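PDB 2X12: fimbriae-associated protein FAP1 from Streptococcus parasanguinis, which probably mediates adhesion and biofilm formation as the serine-rich, cell-wall-anchored subunit of bacterial fimbriae, this chain being its beta domain. Local coordinates for residues A[161-165]-A[328-334]; A[302-308]-A[321-327]. All coordinates share one frame; numbering follows the deposited sequence.

Contact 1 of 2, residues A[161-165]-A[328-334]; sequences TQYYW and TAIGGYQ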
# COMPACT_ATOMS: atom_id res chain seq x y z
N THR A 161 9.75 -0.17 -5.91
CA THR A 161 10.25 0.75 -4.91
C THR A 161 9.50 0.62 -3.62
O THR A 161 8.29 0.51 -3.65
CB THR A 161 9.96 2.14 -5.43
OG1 THR A 161 10.39 2.19 -6.80
CG2 THR A 161 10.69 3.18 -4.63
N GLN A 162 10.20 0.60 -2.49
CA GLN A 162 9.55 0.63 -1.19
C GLN A 162 9.58 2.07 -0.74
O GLN A 162 10.54 2.79 -1.01
CB GLN A 162 10.25 -0.28 -0.18
CG GLN A 162 9.37 -0.48 1.07
CD GLN A 162 9.48 -1.87 1.75
OE1 GLN A 162 10.42 -2.65 1.50
NE2 GLN A 162 8.52 -2.18 2.65
N TYR A 163 8.54 2.48 -0.05
CA TYR A 163 8.36 3.85 0.35
C TYR A 163 8.22 3.96 1.86
O TYR A 163 7.43 3.20 2.45
CB TYR A 163 7.10 4.37 -0.27
CG TYR A 163 7.16 4.60 -1.76
CD1 TYR A 163 7.61 5.79 -2.29
CD2 TYR A 163 6.70 3.66 -2.65
CE1 TYR A 163 7.64 6.04 -3.67
CE2 TYR A 163 6.71 3.91 -4.04
CZ TYR A 163 7.19 5.10 -4.54
OH TYR A 163 7.21 5.34 -5.89
N TYR A 164 8.96 4.89 2.48
CA TYR A 164 9.03 4.94 3.92
C TYR A 164 8.35 6.20 4.42
O TYR A 164 7.74 6.95 3.66
CB TYR A 164 10.48 4.88 4.38
CG TYR A 164 11.19 3.62 3.92
CD1 TYR A 164 11.45 2.56 4.79
CD2 TYR A 164 11.61 3.50 2.59
CE1 TYR A 164 12.12 1.39 4.33
CE2 TYR A 164 12.27 2.35 2.13
CZ TYR A 164 12.52 1.29 2.99
OH TYR A 164 13.14 0.18 2.45
N TRP A 165 8.45 6.45 5.71
CA TRP A 165 7.88 7.65 6.31
C TRP A 165 8.94 8.33 7.20
O TRP A 165 9.47 7.75 8.13
CB TRP A 165 6.64 7.25 7.11
CG TRP A 165 6.04 8.29 7.96
CD1 TRP A 165 6.21 8.44 9.29
CD2 TRP A 165 5.15 9.31 7.54
NE1 TRP A 165 5.50 9.51 9.74
CE2 TRP A 165 4.83 10.07 8.69
CE3 TRP A 165 4.61 9.69 6.31
CZ2 TRP A 165 3.99 11.17 8.64
CZ3 TRP A 165 3.79 10.78 6.26
CH2 TRP A 165 3.48 11.51 7.43
N THR A 328 -0.90 10.15 8.04
CA THR A 328 0.35 9.96 8.74
C THR A 328 0.70 8.47 8.69
O THR A 328 -0.08 7.66 8.21
CB THR A 328 0.28 10.53 10.19
OG1 THR A 328 1.59 10.74 10.74
CG2 THR A 328 -0.49 9.58 11.06
N ALA A 329 1.90 8.15 9.19
CA ALA A 329 2.48 6.80 9.09
C ALA A 329 2.26 6.20 7.71
O ALA A 329 1.85 5.08 7.60
CB ALA A 329 1.92 5.90 10.12
N ILE A 330 2.51 6.96 6.65
CA ILE A 330 2.33 6.42 5.31
C ILE A 330 3.51 5.60 4.84
O ILE A 330 4.67 5.96 5.03
CB ILE A 330 2.16 7.52 4.32
CG1 ILE A 330 0.90 8.31 4.66
CG2 ILE A 330 2.08 6.94 2.97
CD1 ILE A 330 0.73 9.61 3.89
N GLY A 331 3.25 4.49 4.19
CA GLY A 331 4.33 3.71 3.58
C GLY A 331 3.71 2.75 2.61
O GLY A 331 2.49 2.61 2.56
N GLY A 332 4.55 2.08 1.83
CA GLY A 332 4.00 1.23 0.80
C GLY A 332 4.98 0.87 -0.25
O GLY A 332 6.20 1.03 -0.08
N TYR A 333 4.48 0.38 -1.37
CA TYR A 333 5.35 -0.19 -2.35
C TYR A 333 4.79 0.04 -3.69
O TYR A 333 3.58 0.09 -3.84
CB TYR A 333 5.43 -1.66 -2.08
CG TYR A 333 6.63 -2.32 -2.69
CD1 TYR A 333 6.59 -2.85 -3.93
CD2 TYR A 333 7.81 -2.40 -1.99
CE1 TYR A 333 7.70 -3.49 -4.46
CE2 TYR A 333 8.91 -3.00 -2.52
CZ TYR A 333 8.87 -3.56 -3.75
OH TYR A 333 10.02 -4.17 -4.26
N GLN A 334 5.65 0.16 -4.68
CA GLN A 334 5.24 0.25 -6.08
C GLN A 334 5.77 -1.01 -6.74
O GLN A 334 6.96 -1.29 -6.67
CB GLN A 334 5.88 1.45 -6.72
CG GLN A 334 5.87 1.45 -8.23
CD GLN A 334 4.96 2.52 -8.79
OE1 GLN A 334 5.08 3.68 -8.52
NE2 GLN A 334 4.06 2.12 -9.56
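A chi1 of 171° turns the Trp-165 indole away from its own backbone N and over the bend where the chain passes from Thr-328 to Ile-330; Tyr-333, with chi1 near trans at -160°, turns its ring back toward Thr-161 and Gln-162. On the indole face sits Ala-329, its CA 3.9 Å from the centroid of the five-membered ring and almost on the ring normal, a CH-pi contact. Thr-328 OG1 approaches Trp-165 CZ2 at 3.2 Å, while Ile-330 CB packs 3.8 Å from Trp-165 CE3. The two strands run antiparallel. Tyr-163 and Gly-332 form a hydrogen-bonded pair, with Tyr-163 N to Gly-332 O at 2.8 Å; Gln-162 and Tyr-333 form the adjoining non-hydrogen-bonded pair. Thr-161 and Gln-334 also exchange both backbone bonds, Gln-334 N reaching Thr-161 O at 2.9 Å. That same carbonyl oxygen lies over one face of the Tyr-333 ring, whereas Gln-162 CB meets Tyr-333 CD2 at 3.7 Å. On the other face of the sheet the Tyr-163 ring lies alongside Gln-334, CE2 against CB at 3.7 Å. Strand 162-163 thus borders strand 330-336, whose other neighbour is strand 287-295; Tyr-163 and Ile-330 also touch that strand and 318-322, while Gln-162 and Tyr-333 face strand 177-185 of the five-stranded sheet.

Contact 2 of 2, residues A[302-308]-A[321-327]; sequences YEDGSKG and VIANDSG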
# COMPACT_ATOMS: atom_id res chain seq x y z
N TYR A 302 -6.80 11.42 0.99
CA TYR A 302 -6.28 10.83 -0.24
C TYR A 302 -4.79 11.00 -0.17
O TYR A 302 -4.30 12.08 -0.39
CB TYR A 302 -6.87 11.53 -1.45
CG TYR A 302 -6.63 10.91 -2.81
CD1 TYR A 302 -7.47 9.95 -3.32
CD2 TYR A 302 -5.64 11.35 -3.63
CE1 TYR A 302 -7.27 9.41 -4.56
CE2 TYR A 302 -5.45 10.82 -4.90
CZ TYR A 302 -6.26 9.85 -5.35
OH TYR A 302 -6.06 9.37 -6.62
N GLU A 303 -4.10 9.94 0.24
CA GLU A 303 -2.65 9.94 0.35
C GLU A 303 -2.17 8.95 -0.68
O GLU A 303 -2.03 7.75 -0.43
CB GLU A 303 -2.26 9.54 1.76
CG GLU A 303 -2.82 10.48 2.83
CD GLU A 303 -2.31 11.94 2.70
OE1 GLU A 303 -1.27 12.13 1.98
OE2 GLU A 303 -2.96 12.86 3.30
N ASP A 304 -2.07 9.50 -1.90
CA ASP A 304 -1.32 8.91 -3.01
C ASP A 304 0.06 9.24 -2.60
O ASP A 304 0.23 9.86 -1.52
CB ASP A 304 -1.67 9.60 -4.33
CG ASP A 304 -1.41 11.11 -4.31
OD1 ASP A 304 -0.76 11.60 -3.38
OD2 ASP A 304 -1.86 11.82 -5.27
N GLY A 305 1.07 8.93 -3.38
CA GLY A 305 2.41 9.28 -2.89
C GLY A 305 2.97 10.47 -3.58
O GLY A 305 4.17 10.53 -3.84
N SER A 306 2.13 11.43 -3.92
CA SER A 306 2.54 12.36 -4.94
C SER A 306 3.59 13.34 -4.46
O SER A 306 4.32 13.85 -5.27
CB SER A 306 1.34 13.12 -5.49
OG SER A 306 0.56 13.61 -4.44
N LYS A 307 3.64 13.63 -3.17
CA LYS A 307 4.69 14.48 -2.61
C LYS A 307 5.63 13.56 -1.89
O LYS A 307 5.18 12.60 -1.29
CB LYS A 307 4.10 15.47 -1.62
CG LYS A 307 3.49 16.75 -2.27
CD LYS A 307 2.22 17.28 -1.52
CE LYS A 307 2.36 18.71 -0.88
NZ LYS A 307 1.81 18.68 0.57
N GLY A 308 6.92 13.84 -1.92
CA GLY A 308 7.89 12.96 -1.26
C GLY A 308 9.31 13.41 -1.43
O GLY A 308 9.57 14.39 -2.11
N VAL A 321 7.44 9.29 1.83
CA VAL A 321 6.23 10.07 1.51
C VAL A 321 5.96 11.26 2.44
O VAL A 321 6.14 11.17 3.67
CB VAL A 321 4.98 9.19 1.57
CG1 VAL A 321 3.72 10.05 1.36
CG2 VAL A 321 5.08 8.07 0.53
N ILE A 322 5.53 12.36 1.83
CA ILE A 322 5.06 13.52 2.56
C ILE A 322 3.54 13.55 2.44
O ILE A 322 2.96 13.41 1.33
CB ILE A 322 5.63 14.81 2.00
CG1 ILE A 322 7.11 14.96 2.36
CG2 ILE A 322 4.83 16.02 2.53
CD1 ILE A 322 7.96 15.71 1.29
N ALA A 323 2.88 13.77 3.57
CA ALA A 323 1.45 13.65 3.56
C ALA A 323 0.90 14.80 2.78
O ALA A 323 1.50 15.87 2.77
CB ALA A 323 0.93 13.65 4.97
N ASN A 324 -0.20 14.56 2.08
CA ASN A 324 -0.87 15.62 1.34
C ASN A 324 -1.57 16.57 2.33
O ASN A 324 -1.65 17.77 2.13
CB ASN A 324 -1.86 15.04 0.31
CG ASN A 324 -1.16 14.29 -0.83
OD1 ASN A 324 -0.03 14.63 -1.20
ND2 ASN A 324 -1.81 13.26 -1.36
N ASP A 325 -2.08 15.98 3.39
CA ASP A 325 -2.72 16.71 4.45
C ASP A 325 -2.50 16.02 5.79
O ASP A 325 -1.45 16.17 6.43
CB ASP A 325 -4.24 16.81 4.17
CG ASP A 325 -4.70 18.25 3.86
OD1 ASP A 325 -5.19 18.44 2.69
OD2 ASP A 325 -4.57 19.14 4.79
N SER A 326 -3.48 15.21 6.17
CA SER A 326 -3.70 14.84 7.56
C SER A 326 -3.39 13.37 7.78
O SER A 326 -3.55 12.84 8.89
CB SER A 326 -5.16 15.13 7.91
OG SER A 326 -5.99 14.36 7.06
N GLY A 327 -2.99 12.71 6.69
CA GLY A 327 -2.52 11.35 6.75
C GLY A 327 -1.18 11.30 7.45
O GLY A 327 -0.43 12.29 7.48
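Gly-308 and Val-321 face each other as an antiparallel non-hydrogen-bonded pair, CA to CA 4.3 Å, at the open end of the beta hairpin formed by strands 307-311 and 318-322. Next to them Ile-322 N donates to Lys-307 O; the residues before Lys-307 and after Ile-322 form loops. There side chains bind the two flanking segments together. The Glu-303 carboxylate reaches the backbone of the loop from Asn-324 to Gly-327 and grips it: OE1 accepts from Asn-324 N at 2.7 Å in a nearly straight bond (177°), and OE2 takes Asp-325 N at 3.2 Å. Both oxygens use the syn lone pair; Gly-327 N adds a weak bond to Glu-303 OE2. Three backbone N-H groups facing one buried carboxylate would probably favour its ionised form. The Asn-324 side chain returns the grip in the opposite direction, sliding past Glu-303. Both partners of ND2 lie close to the amide plane, Tyr-302 O at 2.9 Å and Asp-304 OD1 at 2.8 Å, which fixes the rotation of the amide. The Asp-304 carboxylate stands nearly perpendicular to that plane, tied through OD2 to Asn-249 and Ser-251. Lys-307 runs its aliphatic chain past the amide, CD 3.5 Å from Asn-324 OD1. Ser-306 N, bonded to Asp-304 OD1 at 2.9 Å, forms an Asx turn; the same oxygen has two further donors, Asn-324 ND2, which arrives from above the carboxylate plane, and Ser-306 OG at 2.6 Å.

From the N terminus the chain first lays down 161-165, which waits some 160 residues, through most of the domain's strands, before 328-334 returns to close contact 1. Just before that closure, 302-308 enters the hairpin and 321-327 leaves it, so contact 2 closes a loop of only 12 intervening residues, nested inside the larger one. Residue 327 leads directly into 328, and the contact centres lie about 10 Å apart. They also touch: Val-321 N probably bonds to Tyr-164 O, and Ile-330 packs against both Val-321 and Glu-303. Together they tie the two-stranded hairpin to the antiparallel sheet containing strands 287-295 and 330-336.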